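Side-chain contact in periplasmic binding protein/LacI transcriptional regulator (Alkaliphilus metalliredigens, PDB 3CTP), which binds D-xylulofuranose in its periplasmic-binding-protein-like domain and, as a LacI-family protein, probably represses transcription by binding regulatory DNA: residues 137-142 with 291-296. Residues are numbered along the deposited sequence; the frame is centred on the assembly and turned at random.
Sequences PVVAFE and YTIIEL. With XLF (beta-D-xylulofuranose), chain C.
The sugar pocket of this periplasmic-binding-protein-like fold is joined to the core of one lobe by strand 138-141, where V139 packs on I293 and L296, and F141 on I293, of helix 286-302. The axes approach to 9.0 Å and run nearly antiparallel, 162° between their N-to-C directions, so the helix lies along the strand, pointing the other way. V139 points toward the helix and divides its two methyls: CG2 meets CG2 of I293 at 3.9 Å, while CG1 reaches CB of L296 at 4.4 Å. On I293 the gamma methyl CG2 faces V139, and the CG1 arm, with CD1 anti to CA (chi2 168°), carries CD1 to 4.4 Å from CD1 of F141, oblique to the ring. I121 of the neighbouring strand 119-123 also touches V139 and I293, and F74, F75 and M78 of helix 73-88 touch F141.

Just past the strand's end E142 lays its CG 3.6 Å above the F141 ring plane, over the centre, and from there an extended chain (chi2 -174°) sends the carboxylate to the sugar. Its two oxygens divide the work: OE1 accepts from O3 of XLF at 2.5 Å and OE2 from O4 at 2.7 Å. An alanine here would remove this two-pronged acceptor and would probably leave O3 and O4 without their carboxylate mate and the F141 face without its CG cover. No hydrogen bond crosses between strand and helix, so their cohesion is apolar, whereas the directional chemistry is concentrated at the glutamate, whose two oxygens reach the hydroxyls on neighbouring carbons C3 and C4, consistent with recognition of that pair.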
loop_
_atom_site.group_PDB
_atom_site.type_symbol
_atom_site.label_atom_id
_atom_site.label_comp_id
_atom_site.label_asym_id
_atom_site.label_seq_id
_atom_site.Cartn_x
_atom_site.Cartn_y
_atom_site.Cartn_z
ATOM N N PRO A 137 9.301 -26.211 -2.673
ATOM C CA PRO A 137 7.848 -26.182 -2.897
ATOM C C PRO A 137 7.366 -24.806 -3.338
ATOM O O PRO A 137 7.796 -23.786 -2.773
ATOM C CB PRO A 137 7.271 -26.499 -1.510
ATOM C CG PRO A 137 8.371 -27.390 -0.874
ATOM C CD PRO A 137 9.667 -26.792 -1.361
ATOM N N VAL A 138 6.465 -24.787 -4.315
ATOM C CA VAL A 138 5.909 -23.539 -4.841
ATOM C C VAL A 138 4.406 -23.714 -5.017
ATOM O O VAL A 138 3.952 -24.782 -5.471
ATOM C CB VAL A 138 6.474 -23.208 -6.268
ATOM C CG1 VAL A 138 5.756 -21.984 -6.866
ATOM C CG2 VAL A 138 7.973 -22.970 -6.218
ATOM N N VAL A 139 3.630 -22.693 -4.648
ATOM C CA VAL A 139 2.244 -22.565 -5.100
ATOM C C VAL A 139 2.094 -21.202 -5.778
ATOM O O VAL A 139 2.884 -20.287 -5.507
ATOM C CB VAL A 139 1.203 -22.707 -3.991
ATOM C CG1 VAL A 139 1.317 -24.099 -3.363
ATOM C CG2 VAL A 139 1.361 -21.616 -2.905
ATOM N N ALA A 140 1.123 -21.083 -6.685
ATOM C CA ALA A 140 1.007 -19.855 -7.501
ATOM C C ALA A 140 -0.305 -19.176 -7.217
ATOM O O ALA A 140 -1.319 -19.846 -7.036
ATOM C CB ALA A 140 1.049 -20.206 -8.984
ATOM N N PHE A 141 -0.284 -17.844 -7.153
ATOM C CA PHE A 141 -1.533 -17.051 -7.148
ATOM C C PHE A 141 -1.833 -16.492 -8.561
ATOM O O PHE A 141 -0.977 -15.807 -9.149
ATOM C CB PHE A 141 -1.446 -15.924 -6.087
ATOM C CG PHE A 141 -2.650 -14.995 -6.069
ATOM C CD1 PHE A 141 -3.906 -15.468 -5.708
ATOM C CD2 PHE A 141 -2.513 -13.655 -6.411
ATOM C CE1 PHE A 141 -5.016 -14.589 -5.688
ATOM C CE2 PHE A 141 -3.616 -12.781 -6.398
ATOM C CZ PHE A 141 -4.850 -13.255 -6.040
ATOM N N GLU A 142 -3.006 -16.850 -9.106
ATOM C CA GLU A 142 -3.515 -16.389 -10.419
ATOM C C GLU A 142 -2.913 -16.987 -11.663
ATOM O O GLU A 142 -3.625 -17.621 -12.458
ATOM C CB GLU A 142 -3.501 -14.866 -10.535
ATOM C CG GLU A 142 -4.537 -14.277 -9.577
ATOM C CD GLU A 142 -4.719 -12.770 -9.721
ATOM O OE1 GLU A 142 -5.701 -12.248 -9.132
ATOM O OE2 GLU A 142 -3.895 -12.120 -10.409
ATOM N N TYR A 291 -5.761 -18.503 3.470
ATOM C CA TYR A 291 -5.857 -19.793 4.124
ATOM C C TYR A 291 -5.476 -20.917 3.168
ATOM O O TYR A 291 -4.678 -21.817 3.506
ATOM C CB TYR A 291 -7.293 -20.017 4.650
ATOM C CG TYR A 291 -7.561 -21.437 5.110
ATOM C CD1 TYR A 291 -7.208 -21.844 6.373
ATOM C CD2 TYR A 291 -8.159 -22.360 4.261
ATOM C CE1 TYR A 291 -7.430 -23.156 6.794
ATOM C CE2 TYR A 291 -8.406 -23.674 4.682
ATOM C CZ TYR A 291 -8.036 -24.048 5.949
ATOM O OH TYR A 291 -8.279 -25.338 6.380
ATOM N N THR A 292 -6.043 -20.867 1.974
ATOM C CA THR A 292 -5.877 -21.939 0.996
ATOM C C THR A 292 -4.432 -22.014 0.511
ATOM O O THR A 292 -3.857 -23.080 0.405
ATOM C CB THR A 292 -6.862 -21.720 -0.158
ATOM O OG1 THR A 292 -8.187 -21.816 0.389
ATOM C CG2 THR A 292 -6.687 -22.774 -1.275
ATOM N N ILE A 293 -3.848 -20.849 0.215
ATOM C CA ILE A 293 -2.484 -20.815 -0.280
ATOM C C ILE A 293 -1.558 -21.455 0.756
ATOM O O ILE A 293 -0.697 -22.288 0.422
ATOM C CB ILE A 293 -2.078 -19.348 -0.519
ATOM C CG1 ILE A 293 -2.802 -18.777 -1.748
ATOM C CG2 ILE A 293 -0.571 -19.188 -0.598
ATOM C CD1 ILE A 293 -2.685 -17.237 -1.901
ATOM N N ILE A 294 -1.732 -21.074 2.028
ATOM C CA ILE A 294 -0.851 -21.614 3.059
ATOM C C ILE A 294 -1.133 -23.106 3.313
ATOM O O ILE A 294 -0.211 -23.913 3.453
ATOM C CB ILE A 294 -0.988 -20.788 4.331
ATOM C CG1 ILE A 294 -0.332 -19.427 4.106
ATOM C CG2 ILE A 294 -0.368 -21.530 5.523
ATOM C CD1 ILE A 294 1.173 -19.485 3.851
ATOM N N GLU A 295 -2.402 -23.492 3.370
ATOM C CA GLU A 295 -2.729 -24.900 3.574
ATOM C C GLU A 295 -2.077 -25.756 2.520
ATOM O O GLU A 295 -1.497 -26.792 2.835
ATOM C CB GLU A 295 -4.238 -25.130 3.495
ATOM C CG GLU A 295 -5.013 -24.788 4.753
ATOM C CD GLU A 295 -4.552 -25.551 5.981
ATOM O OE1 GLU A 295 -4.578 -26.812 5.984
ATOM O OE2 GLU A 295 -4.181 -24.880 6.941
ATOM N N LEU A 296 -2.170 -25.336 1.263
ATOM C CA LEU A 296 -1.654 -26.162 0.165
ATOM C C LEU A 296 -0.124 -26.133 0.147
ATOM O O LEU A 296 0.527 -27.163 -0.074
ATOM C CB LEU A 296 -2.209 -25.680 -1.171
ATOM C CG LEU A 296 -3.716 -25.836 -1.298
ATOM C CD1 LEU A 296 -4.228 -25.166 -2.576
ATOM C CD2 LEU A 296 -4.082 -27.347 -1.311
HETATM O O4 XLF C . -4.253 -9.568 -11.221
HETATM C C4 XLF C . -5.436 -8.966 -10.690
HETATM C C5 XLF C . -5.425 -7.500 -11.098
HETATM O O5 XLF C . -5.149 -6.760 -9.904
HETATM C C3 XLF C . -5.394 -8.938 -9.171
HETATM O O3 XLF C . -6.314 -9.876 -8.597
HETATM C C2 XLF C . -5.796 -7.518 -8.885
HETATM O O2 XLF C . -7.223 -7.352 -9.010
HETATM C C1 XLF C . -5.314 -7.031 -7.534
HETATM O O1 XLF C . -5.630 -5.638 -7.393
#